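Local coordinates for iron-regulated outer membrane protein (Neisseria meningitidis, PDB 4B7O), which transports iron across the outer membrane in a TonB-dependent manner and probably takes up iron-carrying siderophores, at residues I95-G98 / S104-L107; R110-N115 / I587-Y592; F631-G636 / V683-F688. One frame throughout, in Å; residues are numbered along the deposited sequence.

Interaction 1. Residues I95-G98 / S104-L107; sequences IDFG and SQFL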
loop_
_atom_site.group_PDB
_atom_site.type_symbol
_atom_site.label_atom_id
_atom_site.label_comp_id
_atom_site.label_asym_id
_atom_site.label_seq_id
_atom_site.Cartn_x
_atom_site.Cartn_y
_atom_site.Cartn_z
ATOM N N ILE A 95 -6.567 4.257 7.720
ATOM C CA ILE A 95 -6.014 4.224 6.376
ATOM C C ILE A 95 -6.675 5.374 5.688
ATOM O O ILE A 95 -7.856 5.471 5.742
ATOM C CB ILE A 95 -6.398 2.932 5.645
ATOM C CG1 ILE A 95 -6.035 1.740 6.486
ATOM C CG2 ILE A 95 -5.654 2.740 4.334
ATOM C CD1 ILE A 95 -6.524 0.447 5.869
ATOM N N ASP A 96 -5.914 6.269 5.087
ATOM C CA ASP A 96 -6.485 7.385 4.367
ATOM C C ASP A 96 -5.858 7.500 2.971
ATOM O O ASP A 96 -4.674 7.246 2.767
ATOM C CB ASP A 96 -6.323 8.671 5.177
ATOM C CG ASP A 96 -7.064 9.865 4.566
ATOM O OD1 ASP A 96 -8.256 9.735 4.243
ATOM O OD2 ASP A 96 -6.459 10.946 4.406
ATOM N N PHE A 97 -6.685 7.839 1.996
ATOM C CA PHE A 97 -6.219 7.969 0.638
ATOM C C PHE A 97 -6.288 9.380 0.135
ATOM O O PHE A 97 -7.197 10.147 0.497
ATOM C CB PHE A 97 -7.052 7.122 -0.249
ATOM C CG PHE A 97 -6.799 5.681 -0.098
ATOM C CD1 PHE A 97 -7.426 4.960 0.901
ATOM C CD2 PHE A 97 -5.977 5.023 -0.992
ATOM C CE1 PHE A 97 -7.182 3.594 1.030
ATOM C CE2 PHE A 97 -5.729 3.662 -0.882
ATOM C CZ PHE A 97 -6.346 2.936 0.120
ATOM N N GLY A 98 -5.319 9.724 -0.710
ATOM C CA GLY A 98 -5.386 11.013 -1.432
ATOM C C GLY A 98 -6.433 10.987 -2.559
ATOM O O GLY A 98 -6.826 9.921 -3.052
ATOM N N SER A 104 -2.027 9.004 -8.904
ATOM C CA SER A 104 -2.382 10.278 -8.262
ATOM C C SER A 104 -2.484 10.148 -6.745
ATOM O O SER A 104 -2.221 11.129 -6.051
ATOM C CB SER A 104 -3.738 10.817 -8.754
ATOM O OG SER A 104 -3.595 11.484 -10.005
ATOM N N GLN A 105 -2.875 8.952 -6.269
ATOM C CA GLN A 105 -3.192 8.666 -4.831
ATOM C C GLN A 105 -1.981 8.317 -3.968
ATOM O O GLN A 105 -1.108 7.511 -4.351
ATOM C CB GLN A 105 -4.160 7.475 -4.701
ATOM C CG GLN A 105 -5.508 7.759 -5.261
ATOM C CD GLN A 105 -6.386 6.538 -5.320
ATOM O OE1 GLN A 105 -6.176 5.568 -4.611
ATOM N NE2 GLN A 105 -7.388 6.589 -6.162
ATOM N N PHE A 106 -1.975 8.910 -2.784
ATOM C CA PHE A 106 -1.014 8.614 -1.743
ATOM C C PHE A 106 -1.762 7.962 -0.631
ATOM O O PHE A 106 -2.863 8.390 -0.256
ATOM C CB PHE A 106 -0.439 9.907 -1.140
ATOM C CG PHE A 106 0.286 10.758 -2.119
ATOM C CD1 PHE A 106 1.625 10.518 -2.382
ATOM C CD2 PHE A 106 -0.369 11.810 -2.774
ATOM C CE1 PHE A 106 2.334 11.307 -3.270
ATOM C CE2 PHE A 106 0.320 12.595 -3.677
ATOM C CZ PHE A 106 1.679 12.343 -3.925
ATOM N N LEU A 107 -1.122 6.998 -0.028
ATOM C CA LEU A 107 -1.769 6.267 1.027
ATOM C C LEU A 107 -1.079 6.507 2.398
ATOM O O LEU A 107 0.149 6.570 2.456
ATOM C CB LEU A 107 -1.739 4.810 0.636
ATOM C CG LEU A 107 -2.250 3.952 1.780
ATOM C CD1 LEU A 107 -3.112 2.801 1.243
ATOM C CD2 LEU A 107 -1.114 3.476 2.676
#
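Phe97 and Leu107 face each other as a non-hydrogen-bonded antiparallel pair in a buried part of the plug domain, where the chain leaves strand 95-97, loops round and comes back into strand 107-109. Their CA atoms are 4.8 Å apart, and their side chains lie on the same face of the small sheet, side by side and pointing the same way. One conventional backbone hydrogen bond joins the two segments: Gly98 N donates to Phe106 O over 2.8 Å. The same oxygen also takes a CA-H contact from Phe97 CA at 3.5 Å. A matching CA-H contact runs the other way, from Leu107 to the carbonyl oxygen of Asp96. Within the non-hydrogen-bonded pair itself, each alpha carbon thus points its hydrogen at a carbonyl oxygen of the opposite segment.

The apolar part of the contact centres on one methyl. Leu107 carries CG beside its carbonyl carbon (chi1 173°), which sends CD1 against the far end of the Phe97 ring, 3.4 Å from Phe97 CZ, a tight fit, and CD1 also meets Ile95 CG2 at 4.0 Å. Gln105 closes the other side. Its extended chain passes Gly98, with Gln105 CG 3.4 Å from Gly98 O, and brings OE1 to 3.7 Å from Phe97 CD2, ring and amide planes standing almost perpendicular. Gln105 NE2 is bonded to Gly100 O, which ties the amide to the intervening loop.

Helix 85-88 lies against this pairing: Met85 and Arg86 touch the Phe97 ring, and Arg86 also bonds Gly98 O. Asp96 reaches out to Arg659 of barrel strand 652-665 and to Ser723, while its backbone is bonded to Thr108 of the adjacent strand 107-109.

Interaction 2. Residues R110-N115 / I587-Y592; sequences RGMGQN and IKNHGY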
loop_
_atom_site.group_PDB
_atom_site.type_symbol
_atom_site.label_atom_id
_atom_site.label_comp_id
_atom_site.label_asym_id
_atom_site.label_seq_id
_atom_site.Cartn_x
_atom_site.Cartn_y
_atom_site.Cartn_z
ATOM N N ARG A 110 -2.008 5.233 9.815
ATOM C CA ARG A 110 -1.675 5.955 11.041
ATOM C C ARG A 110 -0.870 7.189 10.756
ATOM O O ARG A 110 0.030 7.528 11.508
ATOM C CB ARG A 110 -0.864 5.062 11.980
ATOM C CG ARG A 110 -1.702 4.059 12.757
ATOM C CD ARG A 110 -0.844 3.016 13.482
ATOM N NE ARG A 110 -1.725 2.106 14.258
ATOM C CZ ARG A 110 -1.316 1.106 15.013
ATOM N NH1 ARG A 110 -0.016 0.836 15.110
ATOM N NH2 ARG A 110 -2.218 0.357 15.654
ATOM N N GLY A 111 -1.206 7.870 9.668
ATOM C CA GLY A 111 -0.483 9.076 9.245
ATOM C C GLY A 111 0.846 8.837 8.542
ATOM O O GLY A 111 1.494 9.783 8.145
ATOM N N MET A 112 1.298 7.593 8.408
ATOM C CA MET A 112 2.616 7.380 7.811
ATOM C C MET A 112 2.386 6.994 6.400
ATOM O O MET A 112 1.404 6.274 6.116
ATOM C CB MET A 112 3.388 6.311 8.531
ATOM C CG MET A 112 3.622 6.599 9.991
ATOM S SD MET A 112 4.657 8.062 10.245
ATOM C CE MET A 112 6.224 7.496 9.651
ATOM N N GLY A 113 3.217 7.522 5.501
ATOM C CA GLY A 113 2.953 7.359 4.054
ATOM C C GLY A 113 3.668 6.159 3.416
ATOM O O GLY A 113 4.365 5.383 4.112
ATOM N N GLN A 114 3.562 6.028 2.088
ATOM C CA GLN A 114 4.134 4.835 1.416
ATOM C C GLN A 114 5.651 4.759 1.402
ATOM O O GLN A 114 6.219 3.732 1.043
ATOM C CB GLN A 114 3.624 4.692 0.016
ATOM C CG GLN A 114 2.207 4.194 -0.018
ATOM C CD GLN A 114 1.505 4.537 -1.322
ATOM O OE1 GLN A 114 1.349 5.728 -1.687
ATOM N NE2 GLN A 114 1.083 3.498 -2.039
ATOM N N ASN A 115 6.317 5.835 1.782
ATOM C CA ASN A 115 7.717 5.713 2.066
ATOM C C ASN A 115 7.987 4.673 3.191
ATOM O O ASN A 115 9.049 4.078 3.235
ATOM C CB ASN A 115 8.307 7.074 2.391
ATOM C CG ASN A 115 9.702 6.978 2.969
ATOM O OD1 ASN A 115 10.674 6.780 2.246
ATOM N ND2 ASN A 115 9.805 7.112 4.277
ATOM N N ILE A 587 11.700 10.194 13.809
ATOM C CA ILE A 587 10.250 10.316 13.683
ATOM C C ILE A 587 9.585 9.815 14.994
ATOM O O ILE A 587 9.963 8.791 15.534
ATOM C CB ILE A 587 9.757 9.493 12.450
ATOM C CG1 ILE A 587 10.281 10.070 11.127
ATOM C CG2 ILE A 587 8.251 9.443 12.344
ATOM C CD1 ILE A 587 10.532 9.006 10.061
ATOM N N LYS A 588 8.635 10.578 15.513
ATOM C CA LYS A 588 7.709 10.092 16.553
ATOM C C LYS A 588 6.275 10.075 16.101
ATOM O O LYS A 588 5.817 10.961 15.375
ATOM C CB LYS A 588 7.856 10.890 17.833
ATOM C CG LYS A 588 9.009 10.324 18.659
ATOM C CD LYS A 588 9.376 11.210 19.808
ATOM C CE LYS A 588 10.668 10.723 20.434
ATOM N NZ LYS A 588 10.420 9.412 21.094
ATOM N N ASN A 589 5.568 9.034 16.504
ATOM C CA ASN A 589 4.147 8.954 16.240
ATOM C C ASN A 589 3.384 8.281 17.372
ATOM O O ASN A 589 3.861 7.299 17.930
ATOM C CB ASN A 589 3.937 8.162 14.978
ATOM C CG ASN A 589 2.541 8.342 14.398
ATOM O OD1 ASN A 589 1.844 9.313 14.707
ATOM N ND2 ASN A 589 2.129 7.402 13.558
ATOM N N HIS A 590 2.187 8.751 17.684
ATOM C CA HIS A 590 1.369 8.047 18.667
ATOM C C HIS A 590 -0.071 8.237 18.400
ATOM O O HIS A 590 -0.453 9.066 17.605
ATOM C CB HIS A 590 1.712 8.523 20.051
ATOM C CG HIS A 590 1.375 9.976 20.326
ATOM N ND1 HIS A 590 0.159 10.365 20.789
ATOM C CD2 HIS A 590 2.191 11.121 20.359
ATOM C CE1 HIS A 590 0.173 11.703 21.049
ATOM N NE2 HIS A 590 1.416 12.163 20.769
ATOM N N GLY A 591 -0.919 7.487 19.047
ATOM C CA GLY A 591 -2.339 7.620 18.685
ATOM C C GLY A 591 -3.141 6.420 19.024
ATOM O O GLY A 591 -2.650 5.512 19.730
ATOM N N TYR A 592 -4.384 6.389 18.538
ATOM C CA TYR A 592 -5.258 5.297 18.921
ATOM C C TYR A 592 -6.273 5.045 17.852
ATOM O O TYR A 592 -6.470 5.891 16.956
ATOM C CB TYR A 592 -6.000 5.674 20.243
ATOM C CG TYR A 592 -6.836 6.912 20.091
ATOM C CD1 TYR A 592 -8.108 6.836 19.496
ATOM C CD2 TYR A 592 -6.352 8.159 20.464
ATOM C CE1 TYR A 592 -8.900 7.949 19.307
ATOM C CE2 TYR A 592 -7.160 9.301 20.312
ATOM C CZ TYR A 592 -8.415 9.166 19.712
ATOM O OH TYR A 592 -9.188 10.259 19.523
#
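The contact belongs to the interface between plug and barrel: Asn589, on the inner wall of strand 578-600, reaches across to the backbone of Arg110 at a tight turn of the plug. Asn589 ND2 donates to Arg110 O over 2.9 Å, with 150° at the hydrogen. The approach is nearly head-on to the carbonyl, the C=O...N angle being 161°, and the oxygen sits somewhat out of the plane of the amide. Asn589 OD1 accepts from Lys613 N of the neighbouring strand 603-618, so both ends of the amide are engaged and its rotation is fixed. A chi1 of -164° swings the Asn589 amide off the wall toward the plug.

This is the arrangement of a TonB-dependent transporter, a plug seated within a transmembrane barrel. Ile587 and Asn589 point inward to the plug, whereas Lys588 and His590 between and beyond them point away. Arg110 and Gly111 have the backbone conformation of a type I' turn, joining plug strands 107-109 and 112-113.

Met112 carries the apolar half. It slides past Asn589 in the opposite direction, Met112 CG lying 3.9 Å from Asn589 ND2, then bends at both chi2 and chi3, which carries its methyl toward the wall. There Met112 CE meets Ile587 CG2 at 3.9 Å, the two side chains meeting at a slant. Beyond CG the Arg110 chain runs straight out to a guanidinium whose NH2 forms salt bridges with Glu541 and Glu593 of the barrel.

Interaction 3. Residues F631-G636 / V683-F688; sequences FGAQVG and VVRKGF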
loop_
_atom_site.group_PDB
_atom_site.type_symbol
_atom_site.label_atom_id
_atom_site.label_comp_id
_atom_site.label_asym_id
_atom_site.label_seq_id
_atom_site.Cartn_x
_atom_site.Cartn_y
_atom_site.Cartn_z
ATOM N N PHE A 631 5.994 10.503 2.926
ATOM C CA PHE A 631 6.366 10.328 4.337
ATOM C C PHE A 631 5.158 10.258 5.250
ATOM O O PHE A 631 5.136 9.498 6.204
ATOM C CB PHE A 631 7.344 11.422 4.780
ATOM C CG PHE A 631 8.590 11.411 3.957
ATOM C CD1 PHE A 631 9.549 10.423 4.184
ATOM C CD2 PHE A 631 8.746 12.301 2.861
ATOM C CE1 PHE A 631 10.667 10.350 3.411
ATOM C CE2 PHE A 631 9.873 12.223 2.043
ATOM C CZ PHE A 631 10.829 11.234 2.324
ATOM N N GLY A 632 4.167 11.075 4.969
ATOM C CA GLY A 632 2.941 10.960 5.708
ATOM C C GLY A 632 2.274 12.287 5.709
ATOM O O GLY A 632 2.769 13.209 5.049
ATOM N N ALA A 633 1.151 12.355 6.430
ATOM C CA ALA A 633 0.374 13.569 6.631
ATOM C C ALA A 633 -0.223 13.527 8.038
ATOM O O ALA A 633 -0.527 12.424 8.559
ATOM C CB ALA A 633 -0.762 13.636 5.619
ATOM N N GLN A 634 -0.385 14.714 8.639
ATOM C CA GLN A 634 -1.314 14.891 9.780
ATOM C C GLN A 634 -2.822 14.883 9.386
ATOM O O GLN A 634 -3.391 15.927 9.028
ATOM C CB GLN A 634 -1.015 16.204 10.518
ATOM C CG GLN A 634 -1.881 16.441 11.779
ATOM C CD GLN A 634 -1.689 15.336 12.822
ATOM O OE1 GLN A 634 -2.492 14.362 12.916
ATOM N NE2 GLN A 634 -0.609 15.452 13.585
ATOM N N VAL A 635 -3.441 13.705 9.434
ATOM C CA VAL A 635 -4.836 13.495 9.060
ATOM C C VAL A 635 -5.668 13.933 10.280
ATOM O O VAL A 635 -5.187 13.915 11.437
ATOM C CB VAL A 635 -5.066 12.017 8.639
ATOM C CG1 VAL A 635 -6.476 11.780 8.102
ATOM C CG2 VAL A 635 -4.101 11.650 7.512
ATOM N N GLY A 636 -6.888 14.388 10.032
ATOM C CA GLY A 636 -7.751 14.852 11.109
ATOM C C GLY A 636 -8.372 13.592 11.664
ATOM O O GLY A 636 -8.287 12.526 11.064
ATOM N N VAL A 683 -0.178 25.142 7.815
ATOM C CA VAL A 683 -1.054 24.017 7.389
ATOM C C VAL A 683 -2.335 23.822 8.202
ATOM O O VAL A 683 -2.291 23.593 9.407
ATOM C CB VAL A 683 -0.277 22.685 7.360
ATOM C CG1 VAL A 683 -1.201 21.498 7.058
ATOM C CG2 VAL A 683 0.860 22.753 6.367
ATOM N N VAL A 684 -3.475 23.910 7.501
ATOM C CA VAL A 684 -4.829 23.676 8.022
ATOM C C VAL A 684 -5.584 22.884 6.977
ATOM O O VAL A 684 -5.479 23.216 5.795
ATOM C CB VAL A 684 -5.595 25.007 8.137
ATOM C CG1 VAL A 684 -7.076 24.764 8.403
ATOM C CG2 VAL A 684 -4.962 25.889 9.212
ATOM N N ARG A 685 -6.372 21.874 7.379
ATOM C CA ARG A 685 -7.117 21.062 6.392
ATOM C C ARG A 685 -8.535 21.006 6.863
ATOM O O ARG A 685 -8.816 20.521 7.956
ATOM C CB ARG A 685 -6.524 19.646 6.145
ATOM C CG ARG A 685 -4.989 19.570 6.195
ATOM C CD ARG A 685 -4.388 18.166 6.128
ATOM N NE ARG A 685 -3.764 17.996 4.846
ATOM C CZ ARG A 685 -2.456 17.886 4.603
ATOM N NH1 ARG A 685 -1.529 17.853 5.556
ATOM N NH2 ARG A 685 -2.083 17.769 3.344
ATOM N N LYS A 686 -9.432 21.524 6.045
ATOM C CA LYS A 686 -10.832 21.529 6.381
ATOM C C LYS A 686 -11.343 20.091 6.526
ATOM O O LYS A 686 -10.968 19.205 5.787
ATOM C CB LYS A 686 -11.592 22.204 5.252
ATOM C CG LYS A 686 -11.364 23.711 5.143
ATOM C CD LYS A 686 -12.151 24.306 3.961
ATOM C CE LYS A 686 -13.658 24.087 4.137
ATOM N NZ LYS A 686 -14.460 25.016 3.285
ATOM N N GLY A 687 -12.207 19.851 7.470
ATOM C CA GLY A 687 -12.745 18.542 7.608
ATOM C C GLY A 687 -13.957 18.407 6.723
ATOM O O GLY A 687 -14.437 19.389 6.179
ATOM N N PHE A 688 -14.481 17.189 6.595
ATOM C CA PHE A 688 -15.567 16.965 5.676
ATOM C C PHE A 688 -16.291 15.682 6.088
ATOM O O PHE A 688 -15.767 14.848 6.861
ATOM C CB PHE A 688 -14.992 16.809 4.252
ATOM C CG PHE A 688 -13.930 15.742 4.164
ATOM C CD1 PHE A 688 -14.279 14.409 3.903
ATOM C CD2 PHE A 688 -12.577 16.062 4.384
ATOM C CE1 PHE A 688 -13.300 13.402 3.890
ATOM C CE2 PHE A 688 -11.588 15.086 4.300
ATOM C CZ PHE A 688 -11.942 13.753 4.081
#
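Ala633 makes the first approach of the 631-636 loop to Arg685: its methyl lies over one face of the guanidinium, with Ala633 CB 4.3 Å from Arg685 NH1. The backbone up to and including Ala633 is bonded to the plug, Phe631 to Gly113 and Ala633 to Gly111, and the methyl is what Ala633 offers to the arginine.

At Gln634 the backbone takes over. Gln634 O lies 3.8 Å from Arg685 CD, a loose packing contact, and stands obliquely to the guanidinium. The Gln634 side chain packs on Lys613 and Pro614 of strand 603-618. Val635 turns its side chain to the plug instead, where Val635 CG1 lies 3.8 Å from Asp96 OD2.

Arg685 reaches this loop with a kinked chain. Its aliphatic part leaves the strand toward the loop, and a bend at chi3 (109°) turns the guanidinium so that a face is presented to Ala633. No hydrogen bond joins the two segments directly, so the contact is a modest one, in which aliphatic carbon and the flat of the guanidinium rest on the loop.

A bridge is nevertheless supplied by His722: Gly636 N is bonded to its ND1 and Lys686 O to its NE2, so one imidazole links the end of the loop to the segment beyond Arg685. Trp726 and Ala664 also touch the Arg685 side chain. The loop connects barrel strands 603-618 and 638-647, while 683-688 opens strand 684-697, paired with strand 652-665 through Arg685 to Ala664 and Phe688 to Val661.

How the interactions relate
From the N terminus, the chain first closes interaction 1, a short local loop wholly within the plug. It continues through strand 107-109 into 110-115, whose partner in interaction 2 lies more than 470 residues on, so that this contact closes a very long loop and ties plug to barrel. Interaction 3 follows later, joining an inter-strand loop of the barrel to the start of strand 684-697. The three run in series, neither nesting nor crossing. They nevertheless touch: Gln114 OE1 accepts from Leu107 N, linking interactions 1 and 2, and the 631-633 end of interaction 3 runs alongside plug segment 111-113, so one barrel loop joins interactions 2 and 3.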